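Local atomic coordinates of thymidylate synthase 1 (Bacillus subtilis, PDB entry 1BKP), a protein that catalyses the reductive methylation of dUMP to dTMP, using 5,10-methylenetetrahydrofolate as both methyl donor and reductant, in a homodimer. Residues K78-N83 against D100-H105; G171-E176 against Q204-E209; T224-N229 against L273-V278; V54-T59 against E240-W245; W96-G101 against A154-P159. All coordinates share one frame; numbering follows the deposited sequence.

Contact 1: K78-N83 against D100-H105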
# COMPACT_ATOMS: atom_id res chain seq x y z
N LYS A 78 14.17 -0.66 -17.58
CA LYS A 78 13.95 0.57 -16.78
C LYS A 78 13.88 1.73 -17.71
O LYS A 78 14.53 2.79 -17.50
CB LYS A 78 15.08 0.76 -15.74
CG LYS A 78 15.00 -0.28 -14.65
CD LYS A 78 16.23 -0.39 -13.65
CE LYS A 78 17.43 -1.04 -14.23
NZ LYS A 78 18.51 -1.45 -13.22
N SER A 79 13.02 1.64 -18.71
CA SER A 79 13.01 2.69 -19.73
C SER A 79 11.71 3.45 -19.75
O SER A 79 10.68 2.85 -19.47
CB SER A 79 13.21 2.02 -21.13
OG SER A 79 12.55 2.74 -22.18
N ASN A 80 11.73 4.74 -20.09
CA ASN A 80 10.48 5.46 -20.16
C ASN A 80 10.25 5.78 -21.66
O ASN A 80 9.43 6.59 -21.97
CB ASN A 80 10.55 6.78 -19.37
CG ASN A 80 11.56 7.73 -19.90
OD1 ASN A 80 12.43 7.36 -20.67
ND2 ASN A 80 11.54 8.90 -19.40
N ASP A 81 10.96 5.09 -22.56
CA ASP A 81 10.85 5.40 -24.00
C ASP A 81 9.91 4.44 -24.69
O ASP A 81 10.21 3.28 -24.82
CB ASP A 81 12.22 5.33 -24.65
CG ASP A 81 12.19 5.55 -26.17
OD1 ASP A 81 11.20 5.97 -26.74
OD2 ASP A 81 13.20 5.27 -26.81
N VAL A 82 8.83 4.99 -25.22
CA VAL A 82 7.83 4.15 -25.86
C VAL A 82 8.41 3.44 -27.12
O VAL A 82 8.05 2.28 -27.41
CB VAL A 82 6.54 4.90 -26.07
CG1 VAL A 82 5.52 3.98 -26.79
CG2 VAL A 82 5.92 5.29 -24.69
N ASN A 83 9.43 4.05 -27.71
CA ASN A 83 10.08 3.44 -28.87
C ASN A 83 10.70 2.13 -28.48
O ASN A 83 10.61 1.19 -29.24
CB ASN A 83 11.10 4.39 -29.51
CG ASN A 83 10.45 5.72 -29.91
OD1 ASN A 83 9.61 5.77 -30.81
ND2 ASN A 83 10.81 6.79 -29.21
N ASP A 100 8.86 13.91 -26.91
CA ASP A 100 10.21 13.31 -26.91
C ASP A 100 10.19 11.79 -27.02
O ASP A 100 11.20 11.15 -26.80
CB ASP A 100 11.03 13.66 -25.67
CG ASP A 100 10.32 13.26 -24.33
OD1 ASP A 100 9.25 12.58 -24.34
OD2 ASP A 100 10.81 13.69 -23.27
N GLY A 101 9.03 11.20 -27.30
CA GLY A 101 8.92 9.76 -27.40
C GLY A 101 8.78 9.02 -26.04
O GLY A 101 8.52 7.81 -26.01
N THR A 102 8.87 9.75 -24.91
CA THR A 102 8.78 9.11 -23.56
C THR A 102 7.45 9.34 -22.83
O THR A 102 6.54 10.11 -23.31
CB THR A 102 9.80 9.70 -22.61
OG1 THR A 102 9.36 11.02 -22.22
CG2 THR A 102 11.15 9.77 -23.26
N ILE A 103 7.34 8.70 -21.65
CA ILE A 103 6.14 8.88 -20.81
C ILE A 103 6.52 9.79 -19.65
O ILE A 103 5.86 9.81 -18.67
CB ILE A 103 5.46 7.51 -20.34
CG1 ILE A 103 6.51 6.57 -19.74
CG2 ILE A 103 4.74 6.92 -21.53
CD1 ILE A 103 5.98 5.40 -18.89
N GLY A 104 7.57 10.60 -19.82
CA GLY A 104 7.97 11.48 -18.74
C GLY A 104 8.74 10.70 -17.68
O GLY A 104 9.24 9.64 -17.91
N HIS A 105 8.68 11.17 -16.47
CA HIS A 105 9.47 10.56 -15.40
C HIS A 105 8.69 9.51 -14.63
O HIS A 105 8.62 9.60 -13.45
CB HIS A 105 9.92 11.71 -14.48
CG HIS A 105 11.00 12.56 -15.08
ND1 HIS A 105 11.76 13.42 -14.32
CD2 HIS A 105 11.47 12.64 -16.35
CE1 HIS A 105 12.66 14.01 -15.10
NE2 HIS A 105 12.50 13.55 -16.34

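Contact 2: G171-E176 against Q204-E209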
# COMPACT_ATOMS: atom_id res chain seq x y z
N GLY A 171 13.51 -19.20 3.93
CA GLY A 171 13.94 -19.53 2.60
C GLY A 171 12.93 -19.24 1.52
O GLY A 171 13.18 -19.56 0.38
N LYS A 172 11.81 -18.63 1.88
CA LYS A 172 10.84 -18.28 0.84
C LYS A 172 10.69 -16.72 0.66
O LYS A 172 10.71 -15.93 1.65
CB LYS A 172 9.50 -18.89 1.18
CG LYS A 172 9.54 -20.42 1.22
CD LYS A 172 8.23 -20.94 1.77
CE LYS A 172 8.24 -22.41 1.91
NZ LYS A 172 7.09 -22.83 2.82
N LEU A 173 10.52 -16.33 -0.61
CA LEU A 173 10.33 -14.96 -1.02
C LEU A 173 8.83 -14.65 -1.30
O LEU A 173 8.24 -15.18 -2.26
CB LEU A 173 11.12 -14.72 -2.30
CG LEU A 173 11.21 -13.26 -2.80
CD1 LEU A 173 11.80 -12.31 -1.74
CD2 LEU A 173 12.14 -13.18 -4.10
N HIS A 174 8.20 -13.87 -0.41
CA HIS A 174 6.78 -13.47 -0.53
C HIS A 174 6.75 -12.09 -1.19
O HIS A 174 7.67 -11.24 -0.93
CB HIS A 174 6.15 -13.42 0.88
CG HIS A 174 6.36 -14.67 1.67
ND1 HIS A 174 5.36 -15.62 1.89
CD2 HIS A 174 7.45 -15.09 2.38
CE1 HIS A 174 5.84 -16.57 2.69
NE2 HIS A 174 7.09 -16.28 3.01
N LEU A 175 5.69 -11.82 -1.99
CA LEU A 175 5.61 -10.56 -2.70
C LEU A 175 4.24 -9.99 -2.42
O LEU A 175 3.24 -10.73 -2.52
CB LEU A 175 5.74 -10.74 -4.25
CG LEU A 175 5.33 -9.52 -5.12
CD1 LEU A 175 6.24 -8.32 -4.71
CD2 LEU A 175 5.50 -9.83 -6.62
N GLU A 176 4.20 -8.70 -2.04
CA GLU A 176 2.90 -8.04 -1.85
C GLU A 176 2.91 -6.82 -2.79
O GLU A 176 3.82 -6.00 -2.76
CB GLU A 176 2.73 -7.59 -0.38
CG GLU A 176 1.38 -6.97 -0.14
CD GLU A 176 0.92 -6.95 1.32
OE1 GLU A 176 1.78 -7.02 2.21
OE2 GLU A 176 -0.29 -6.84 1.55
N GLN A 204 14.26 -16.64 -8.63
CA GLN A 204 15.18 -17.51 -9.31
C GLN A 204 16.59 -16.96 -9.20
O GLN A 204 17.48 -17.71 -8.89
CB GLN A 204 14.77 -17.72 -10.78
CG GLN A 204 15.89 -18.47 -11.60
CD GLN A 204 15.36 -18.97 -12.93
OE1 GLN A 204 14.31 -19.59 -12.96
NE2 GLN A 204 16.09 -18.70 -14.05
N VAL A 205 16.77 -15.65 -9.35
CA VAL A 205 18.08 -15.06 -9.33
C VAL A 205 18.69 -14.70 -7.94
O VAL A 205 19.87 -14.31 -7.85
CB VAL A 205 18.16 -13.90 -10.27
CG1 VAL A 205 17.87 -14.39 -11.67
CG2 VAL A 205 17.23 -12.74 -9.85
N THR A 206 17.87 -14.78 -6.88
CA THR A 206 18.32 -14.48 -5.55
C THR A 206 18.42 -15.79 -4.77
O THR A 206 18.81 -15.80 -3.61
CB THR A 206 17.43 -13.50 -4.87
OG1 THR A 206 16.06 -13.99 -4.82
CG2 THR A 206 17.55 -12.15 -5.55
N GLY A 207 17.98 -16.85 -5.37
CA GLY A 207 18.06 -18.14 -4.75
C GLY A 207 17.03 -18.53 -3.73
O GLY A 207 17.35 -19.28 -2.78
N TYR A 208 15.81 -17.99 -3.81
CA TYR A 208 14.82 -18.39 -2.83
C TYR A 208 13.75 -19.15 -3.48
O TYR A 208 13.65 -19.20 -4.73
CB TYR A 208 14.15 -17.14 -2.16
CG TYR A 208 15.09 -16.33 -1.36
CD1 TYR A 208 15.63 -16.85 -0.16
CD2 TYR A 208 15.49 -15.04 -1.79
CE1 TYR A 208 16.55 -16.10 0.60
CE2 TYR A 208 16.40 -14.31 -1.07
CZ TYR A 208 16.93 -14.84 0.14
OH TYR A 208 17.81 -14.10 0.91
N GLU A 209 13.01 -19.87 -2.68
CA GLU A 209 11.84 -20.61 -3.12
C GLU A 209 10.69 -19.55 -3.17
O GLU A 209 10.81 -18.52 -2.54
CB GLU A 209 11.45 -21.63 -2.06
CG GLU A 209 12.25 -22.94 -2.17
CD GLU A 209 11.44 -24.14 -1.66
OE1 GLU A 209 10.63 -23.99 -0.70
OE2 GLU A 209 11.61 -25.24 -2.24

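Contact 3: T224-N229 against L273-V278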
# COMPACT_ATOMS: atom_id res chain seq x y z
N THR A 224 -19.90 0.11 -16.66
CA THR A 224 -21.22 -0.56 -16.76
C THR A 224 -21.43 -1.38 -18.01
O THR A 224 -22.00 -2.42 -17.92
CB THR A 224 -22.43 0.48 -16.65
OG1 THR A 224 -22.22 1.52 -17.64
CG2 THR A 224 -22.44 1.09 -15.21
N ARG A 225 -20.96 -0.93 -19.16
CA ARG A 225 -21.16 -1.78 -20.38
C ARG A 225 -20.32 -3.01 -20.41
O ARG A 225 -20.39 -3.79 -21.38
CB ARG A 225 -20.89 -0.98 -21.65
CG ARG A 225 -21.90 0.11 -21.85
CD ARG A 225 -21.56 0.92 -23.14
NE ARG A 225 -22.54 1.97 -23.38
CZ ARG A 225 -22.54 2.80 -24.43
NH1 ARG A 225 -21.61 2.72 -25.39
NH2 ARG A 225 -23.48 3.73 -24.50
N HIS A 226 -19.41 -3.17 -19.43
CA HIS A 226 -18.62 -4.40 -19.44
C HIS A 226 -19.32 -5.49 -18.67
O HIS A 226 -18.93 -6.63 -18.75
CB HIS A 226 -17.21 -4.17 -18.90
CG HIS A 226 -16.39 -3.33 -19.81
ND1 HIS A 226 -15.27 -2.65 -19.40
CD2 HIS A 226 -16.58 -2.98 -21.11
CE1 HIS A 226 -14.80 -1.91 -20.40
NE2 HIS A 226 -15.58 -2.09 -21.45
N ILE A 227 -20.38 -5.12 -17.93
CA ILE A 227 -21.08 -6.05 -17.07
C ILE A 227 -21.64 -7.33 -17.74
O ILE A 227 -21.46 -8.45 -17.22
CB ILE A 227 -22.12 -5.28 -16.25
CG1 ILE A 227 -21.41 -4.43 -15.19
CG2 ILE A 227 -23.12 -6.31 -15.56
CD1 ILE A 227 -22.31 -3.48 -14.60
N ASP A 228 -22.35 -7.17 -18.87
CA ASP A 228 -22.85 -8.37 -19.52
C ASP A 228 -21.80 -9.40 -19.83
O ASP A 228 -22.04 -10.59 -19.59
CB ASP A 228 -23.68 -8.10 -20.79
CG ASP A 228 -24.09 -9.45 -21.50
OD1 ASP A 228 -24.79 -10.30 -20.87
OD2 ASP A 228 -23.63 -9.70 -22.66
N ASN A 229 -20.65 -8.99 -20.38
CA ASN A 229 -19.58 -9.95 -20.73
C ASN A 229 -19.03 -10.57 -19.44
O ASN A 229 -18.73 -11.76 -19.42
CB ASN A 229 -18.38 -9.27 -21.38
CG ASN A 229 -18.55 -9.06 -22.88
OD1 ASN A 229 -19.46 -9.58 -23.50
ND2 ASN A 229 -17.71 -8.20 -23.43
N LEU A 273 -15.47 -9.29 -26.63
CA LEU A 273 -15.03 -7.97 -27.05
C LEU A 273 -15.61 -6.96 -26.02
O LEU A 273 -16.77 -6.96 -25.75
CB LEU A 273 -15.66 -7.61 -28.44
CG LEU A 273 -14.96 -8.16 -29.73
CD1 LEU A 273 -14.39 -9.43 -29.52
CD2 LEU A 273 -15.91 -8.22 -30.93
N PHE A 274 -14.75 -6.16 -25.42
CA PHE A 274 -15.19 -5.15 -24.46
C PHE A 274 -15.10 -3.77 -25.12
O PHE A 274 -14.07 -3.37 -25.66
CB PHE A 274 -14.22 -5.19 -23.28
CG PHE A 274 -14.32 -6.44 -22.48
CD1 PHE A 274 -15.25 -6.53 -21.41
CD2 PHE A 274 -13.49 -7.52 -22.75
CE1 PHE A 274 -15.39 -7.64 -20.63
CE2 PHE A 274 -13.63 -8.68 -21.94
CZ PHE A 274 -14.57 -8.72 -20.88
N GLU A 275 -16.19 -3.05 -25.06
CA GLU A 275 -16.32 -1.68 -25.56
C GLU A 275 -15.21 -0.82 -24.99
O GLU A 275 -14.90 -0.91 -23.80
CB GLU A 275 -17.67 -1.13 -25.06
CG GLU A 275 -19.01 -2.00 -25.29
CD GLU A 275 -19.11 -3.47 -24.70
OE1 GLU A 275 -18.50 -3.89 -23.67
OE2 GLU A 275 -19.87 -4.25 -25.31
N VAL A 276 -14.62 0.02 -25.83
CA VAL A 276 -13.56 0.95 -25.44
C VAL A 276 -14.09 2.23 -24.75
O VAL A 276 -15.02 2.88 -25.27
CB VAL A 276 -12.80 1.48 -26.69
CG1 VAL A 276 -11.46 0.87 -26.78
CG2 VAL A 276 -13.56 1.13 -27.93
N ALA A 277 -13.48 2.61 -23.62
CA ALA A 277 -13.86 3.82 -22.89
C ALA A 277 -12.63 4.74 -22.91
O ALA A 277 -11.59 4.41 -22.32
CB ALA A 277 -14.29 3.50 -21.43
N VAL A 278 -12.79 5.87 -23.60
CA VAL A 278 -11.74 6.87 -23.81
C VAL A 278 -11.67 8.00 -22.73
O VAL A 278 -12.34 9.03 -22.87
CB VAL A 278 -11.93 7.49 -25.26
CG1 VAL A 278 -10.87 8.52 -25.57
CG2 VAL A 278 -11.86 6.42 -26.32
OXT VAL A 278 -10.91 7.88 -21.74

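Contact 4: V54-T59 against E240-W245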
# COMPACT_ATOMS: atom_id res chain seq x y z
N VAL A 54 -0.01 -20.90 -11.37
CA VAL A 54 0.18 -19.58 -11.96
C VAL A 54 -1.16 -18.84 -11.87
O VAL A 54 -2.16 -19.41 -12.19
CB VAL A 54 0.58 -19.77 -13.44
CG1 VAL A 54 0.47 -18.48 -14.19
CG2 VAL A 54 2.06 -20.18 -13.45
N PRO A 55 -1.20 -17.61 -11.29
CA PRO A 55 -2.49 -16.94 -11.24
C PRO A 55 -2.85 -16.39 -12.63
O PRO A 55 -2.33 -15.38 -13.04
CB PRO A 55 -2.27 -15.79 -10.19
CG PRO A 55 -0.82 -15.53 -10.25
CD PRO A 55 -0.16 -16.90 -10.51
N ILE A 56 -3.72 -17.10 -13.36
CA ILE A 56 -4.11 -16.63 -14.67
C ILE A 56 -5.51 -17.10 -14.90
O ILE A 56 -6.00 -18.08 -14.26
CB ILE A 56 -3.12 -17.15 -15.76
CG1 ILE A 56 -3.32 -16.42 -17.10
CG2 ILE A 56 -3.22 -18.68 -15.94
CD1 ILE A 56 -2.11 -16.62 -18.05
N LEU A 57 -6.28 -16.20 -15.54
CA LEU A 57 -7.68 -16.56 -15.80
C LEU A 57 -7.80 -17.63 -16.88
O LEU A 57 -6.99 -17.62 -17.83
CB LEU A 57 -8.46 -15.37 -16.35
CG LEU A 57 -8.71 -14.16 -15.41
CD1 LEU A 57 -9.87 -13.32 -16.04
CD2 LEU A 57 -9.01 -14.71 -13.94
N THR A 58 -8.81 -18.51 -16.77
CA THR A 58 -9.05 -19.44 -17.88
C THR A 58 -10.42 -19.13 -18.56
O THR A 58 -10.79 -19.74 -19.58
CB THR A 58 -8.99 -20.83 -17.47
OG1 THR A 58 -10.06 -21.14 -16.56
CG2 THR A 58 -7.54 -21.17 -16.90
N THR A 59 -11.19 -18.21 -17.98
CA THR A 59 -12.49 -17.89 -18.56
C THR A 59 -12.37 -16.97 -19.80
O THR A 59 -13.35 -16.69 -20.45
CB THR A 59 -13.51 -17.32 -17.56
OG1 THR A 59 -12.93 -16.17 -17.02
CG2 THR A 59 -13.86 -18.36 -16.40
N GLU A 240 -7.71 -26.15 -15.60
CA GLU A 240 -6.57 -26.16 -14.68
C GLU A 240 -5.59 -25.12 -15.17
O GLU A 240 -5.51 -24.84 -16.37
CB GLU A 240 -5.86 -27.55 -14.72
CG GLU A 240 -6.74 -28.68 -14.26
CD GLU A 240 -5.91 -29.82 -13.68
OE1 GLU A 240 -4.71 -29.92 -14.02
OE2 GLU A 240 -6.47 -30.60 -12.86
N ALA A 241 -4.77 -24.61 -14.27
CA ALA A 241 -3.87 -23.60 -14.66
C ALA A 241 -2.74 -24.17 -15.52
O ALA A 241 -2.33 -25.33 -15.33
CB ALA A 241 -3.34 -22.88 -13.47
N PRO A 242 -2.20 -23.35 -16.48
CA PRO A 242 -1.10 -23.78 -17.34
C PRO A 242 0.17 -23.77 -16.50
O PRO A 242 0.21 -23.19 -15.41
CB PRO A 242 -1.09 -22.67 -18.41
CG PRO A 242 -1.65 -21.50 -17.74
CD PRO A 242 -2.72 -22.03 -16.89
N GLU A 243 1.20 -24.47 -16.95
CA GLU A 243 2.44 -24.41 -16.22
C GLU A 243 3.27 -23.29 -16.92
O GLU A 243 3.06 -23.00 -18.12
CB GLU A 243 3.13 -25.81 -16.31
CG GLU A 243 4.57 -25.84 -16.01
CD GLU A 243 5.20 -27.15 -16.50
OE1 GLU A 243 4.73 -28.23 -16.07
OE2 GLU A 243 6.16 -27.09 -17.31
N LEU A 244 4.02 -22.54 -16.14
CA LEU A 244 4.88 -21.51 -16.68
C LEU A 244 6.38 -21.98 -16.62
O LEU A 244 6.98 -22.10 -15.56
CB LEU A 244 4.68 -20.19 -15.89
CG LEU A 244 5.71 -19.14 -16.20
CD1 LEU A 244 5.62 -18.70 -17.65
CD2 LEU A 244 5.51 -17.95 -15.20
N TRP A 245 6.94 -22.28 -17.77
CA TRP A 245 8.34 -22.68 -17.88
C TRP A 245 9.15 -21.36 -17.91
O TRP A 245 8.86 -20.49 -18.68
CB TRP A 245 8.58 -23.40 -19.25
CG TRP A 245 10.04 -23.67 -19.48
CD1 TRP A 245 10.76 -24.68 -18.94
CD2 TRP A 245 10.96 -22.92 -20.32
NE1 TRP A 245 12.07 -24.62 -19.38
CE2 TRP A 245 12.21 -23.56 -20.24
CE3 TRP A 245 10.82 -21.80 -21.14
CZ2 TRP A 245 13.31 -23.12 -20.93
CZ3 TRP A 245 11.91 -21.35 -21.81
CH2 TRP A 245 13.16 -22.02 -21.72
O HOH W 1 0.45 -23.58 -12.67

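Contact 5: W96-G101 against A154-P159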
# COMPACT_ATOMS: atom_id res chain seq x y z
N TRP A 96 -0.02 7.55 -24.95
CA TRP A 96 0.59 8.34 -23.88
C TRP A 96 1.93 8.91 -24.19
O TRP A 96 2.54 9.58 -23.35
CB TRP A 96 0.66 7.52 -22.61
CG TRP A 96 -0.68 7.42 -22.05
CD1 TRP A 96 -1.42 8.43 -21.50
CD2 TRP A 96 -1.46 6.24 -21.93
NE1 TRP A 96 -2.63 7.94 -21.03
CE2 TRP A 96 -2.66 6.59 -21.27
CE3 TRP A 96 -1.26 4.91 -22.29
CZ2 TRP A 96 -3.64 5.67 -20.96
CZ3 TRP A 96 -2.23 3.98 -21.99
CH2 TRP A 96 -3.41 4.36 -21.33
N LYS A 97 2.42 8.59 -25.38
CA LYS A 97 3.68 9.08 -25.84
C LYS A 97 3.72 10.60 -25.91
O LYS A 97 2.85 11.24 -26.45
CB LYS A 97 3.94 8.51 -27.22
CG LYS A 97 5.38 8.48 -27.66
CD LYS A 97 5.46 7.81 -29.04
CE LYS A 97 6.85 7.82 -29.66
NZ LYS A 97 6.87 7.21 -31.03
N GLN A 98 4.72 11.18 -25.28
CA GLN A 98 4.95 12.61 -25.28
C GLN A 98 5.75 12.94 -26.55
O GLN A 98 6.10 12.04 -27.32
CB GLN A 98 5.68 13.03 -24.01
CG GLN A 98 4.82 12.99 -22.74
CD GLN A 98 5.52 13.51 -21.45
OE1 GLN A 98 4.87 13.68 -20.42
NE2 GLN A 98 6.84 13.74 -21.51
N GLU A 99 6.05 14.24 -26.78
CA GLU A 99 6.78 14.64 -28.03
C GLU A 99 8.22 14.13 -28.07
O GLU A 99 8.79 14.05 -29.15
CB GLU A 99 6.71 16.16 -28.27
CG GLU A 99 5.30 16.79 -28.28
CD GLU A 99 4.52 16.65 -26.93
OE1 GLU A 99 4.94 17.26 -25.92
OE2 GLU A 99 3.49 15.93 -26.88
N ASP A 100 8.86 13.91 -26.91
CA ASP A 100 10.21 13.31 -26.91
C ASP A 100 10.19 11.79 -27.02
O ASP A 100 11.20 11.15 -26.80
CB ASP A 100 11.03 13.66 -25.67
CG ASP A 100 10.32 13.26 -24.33
OD1 ASP A 100 9.25 12.58 -24.34
OD2 ASP A 100 10.81 13.69 -23.27
N GLY A 101 9.03 11.20 -27.30
CA GLY A 101 8.92 9.76 -27.40
C GLY A 101 8.78 9.02 -26.04
O GLY A 101 8.52 7.81 -26.01
N ALA A 154 5.70 15.61 -13.51
CA ALA A 154 6.54 15.33 -14.66
C ALA A 154 6.22 13.99 -15.30
O ALA A 154 6.97 13.47 -16.16
CB ALA A 154 7.97 15.39 -14.22
N MET A 155 5.13 13.36 -14.84
CA MET A 155 4.77 12.06 -15.39
C MET A 155 3.60 12.20 -16.37
O MET A 155 2.62 12.90 -16.07
CB MET A 155 4.36 11.11 -14.28
CG MET A 155 5.38 10.97 -13.16
SD MET A 155 4.80 9.67 -11.98
CE MET A 155 6.16 9.85 -10.84
N ALA A 156 3.71 11.57 -17.55
CA ALA A 156 2.62 11.64 -18.56
C ALA A 156 1.39 10.91 -18.03
O ALA A 156 0.27 11.18 -18.47
CB ALA A 156 3.07 11.01 -19.89
N LEU A 157 1.64 9.87 -17.22
CA LEU A 157 0.54 9.14 -16.53
C LEU A 157 1.09 8.66 -15.15
O LEU A 157 2.26 8.32 -15.05
CB LEU A 157 0.07 7.90 -17.28
CG LEU A 157 1.02 7.11 -18.19
CD1 LEU A 157 2.49 7.08 -17.70
CD2 LEU A 157 0.44 5.70 -18.42
N THR A 158 0.24 8.65 -14.12
CA THR A 158 0.66 8.17 -12.81
C THR A 158 0.35 6.70 -12.82
O THR A 158 -0.73 6.27 -13.21
CB THR A 158 -0.09 8.84 -11.66
OG1 THR A 158 -1.49 8.59 -11.81
CG2 THR A 158 0.25 10.37 -11.59
N PRO A 159 1.26 5.88 -12.32
CA PRO A 159 1.09 4.42 -12.28
C PRO A 159 -0.08 3.86 -11.49
O PRO A 159 -0.46 4.42 -10.47
CB PRO A 159 2.43 3.95 -11.67
CG PRO A 159 2.74 5.11 -10.64
CD PRO A 159 2.37 6.36 -11.48

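Contact 1: K78-N83 against D100-H105
Asp-81 and Thr-102 pass with CA atoms 4.3 Å apart on backbones running in nearly opposite directions, where Ile-103 N gives to Asn-80 O (3.0 Å) and Val-82 N to Gly-101 O (2.9 Å). Asn-80 also holds Gly-104: with CG set between its backbone N and carbonyl carbon (chi1 62°), the side chain lies beside that of Thr-102, and ND2 donates to Gly-104 O at 2.8 Å, nearly straight at the hydrogen but from above the carbonyl plane. On the apolar side Val-82 CG2 meets Ile-103 CG2 at 3.7 Å, the two side chains crossing at about a right angle. A CB on Gly-101 would probably collide with Asn-83 ND2 and with the preceding carbonyl oxygen. Asn-83 turns its OD1 to Lys-97. Asp-81 is the N-cap of helix 82-86, its OD1 accepting from Asn-83 N. A single bridge thus joins the approach to that helix to loop 100-105, among ST turns (Ser-79, Thr-102) and an Asx turn (Asp-100).

Contact 2: G171-E176 against Q204-E209
Tyr-208 and Leu-173 meet through their CB atoms, 3.9 Å apart, with each side chain setting out toward the opposite segment. The tyrosine ring does not stack on the leucine: Leu-173 CB stands obliquely to it, while Gly-171 O comes in at the ring edge, 3.7 Å from CD1 and close to the ring plane. Over one face of the same ring sits the carbonyl oxygen of Thr-206, two residues back, offset toward the rim. The phenol reaches on to Leu-133 O, a hydrogen bond that ties Tyr-208 to helix 125-135. Leu-173 CD2 approaches Thr-206 OG1 at 4.1 Å, the side chains crossing at about a right angle; that hydroxyl has its polar partner in Ile-202 O. Lys-172 and Glu-209 project from one face of the sheet and cross at a slant, CG of the lysine 4.0 Å from CB of the glutamate. The backbones beside them form a parallel bridge, with Glu-209 N giving to Gly-171 O (3.1 Å) and Leu-173 N to Glu-209 O (2.9 Å). Here strand 209-223 joins strand 172-183 after helix 188-206, closing a beta-alpha-beta unit. Lys-172 NZ and Glu-209 OE1 stay 5.1 Å apart, so their attraction is probably a mild, solvent-screened one, and the two backbone bonds supply the directional hold.

Contact 3: T224-N229 against L273-V278
His-226 and Phe-274 bring their CA atoms to 6.1 Å, where the N-terminal end of helix 227-235 passes the irregular C-terminal tail. The phenylalanine turns its edge to the face of the imidazole, a T-shaped pair with planes at 86° and centroids 5.3 Å apart, and its CB also lies over that face in a CH-pi contact. In the plane of the same imidazole, NE2 donates to Glu-275 O at 2.7 Å, an almost straight bond on a carbonyl lone pair. A leucine in place of His-226 would probably leave Glu-275 O without this donor and the edge of Phe-274 without an aromatic face to lean on. Asn-229 closes over one face of Phe-274, ND2 3.6 Å above the ring plane and CB 3.5 Å from CE1; the same ND2 donates to Leu-273 O at 2.8 Å from above the carbonyl plane. In Glu-275 the bend at chi2 (58°) turns CD back, and OE1 ends 3.0 Å from Arg-225 O, two acceptors with no bond between them, probably a repulsive approach. Two side-chain donors thus grip the carbonyls of the residues before and after Phe-274, holding the tail that carries Ala-277, a predicted folate-binding residue.

Contact 4: V54-T59 against E240-W245
Pro-242 presents the one ring that takes part, and Ile-56 meets it with a single methyl: CG2 lies 3.5 Å from CD and 3.7 Å from CG of the pyrrolidine. Having CG1 anti to the backbone N leaves that CG2 branch between the N and the carbonyl carbon of Ile-56, where it meets the proline ring. Next to this pair Val-54 CG2 presses on Leu-244 CB at 3.6 Å, the side chains crossing at about a right angle, and Ala-241 CB comes to 3.9 Å from Val-54 O. No direct polar bond joins the segments; a water does it instead, accepting from Val-54 N (3.0 Å) and donating to Pro-242 O (2.8 Å). Phe-193 of helix 188-206 touches both Val-54 and Ile-56, and Leu-263 of strand 261-264 touches Ile-56 and Pro-242. This is apolar packing between the loop linking strand 39-49 to helix 64-75 and the entry to strand 243-246, the first strand of a two-stranded antiparallel sheet.

Contact 5: W96-G101 against A154-P159
At Met-155 only the carbonyl carbon comes near the other segment, 4.5 Å from Gln-98 OE1; its CB points away. Ala-156 carries the middle of the contact. Its methyl touches two groups of the other segment, 3.3 Å from Gln-98 OE1 and 3.8 Å from Trp-96 O, with Gln-98 CG and CD also alongside. The glutamine reaches it as an extended chain (chi2 -176°), laying its length against the methyl. An alanine in place of Gln-98 would lose CG, CD and the amide, and would probably open a gap beside the Ala-156 methyl. Leu-157 follows, crossing Trp-96 at about a right angle; its CD2 stands over one face of the indole, 4.2 Å from the centroid of the five-membered ring and close to the ring normal, in a CH-pi contact. Both leucine torsions are well off staggered values (chi1 29°, chi2 34°), which suggests some strain in that placement. Beyond it the chain runs on through Thr-158 and Pro-159, whose carbonyls accept from Arg-180, toward the catalytic Cys-160. Between residues 96-101 and 154-159 themselves the hold is apolar and CH-pi packing; the directional bonds to this second segment come from just beyond the first, where the backbones of Ile-103 and His-105 pair with Ala-156 and Ala-154.

Overall arrangement
Contacts 1 and 4 are partly buried, whereas contacts 2, 3 and 5 lie at the surface. Contacts 1 and 5 share Asp-100 and Gly-101 and sit about 7 Å apart between centres; Ile-103 O with Ala-156 N and His-105 N with Ala-154 O join them, making one cluster of loops on the same side of the chain's centre. Contact 4 lies across that centre from the cluster; in sequence, contacts 1, 2 and 5 all fall between its two segments. Helix 188-206 leads into contact 2 and also backs contact 4. Backbone bonds dominate contacts 1 and 2, side-chain donors and aromatic rings contact 3, and apolar packing contacts 4 and 5, with a bridging water in contact 4.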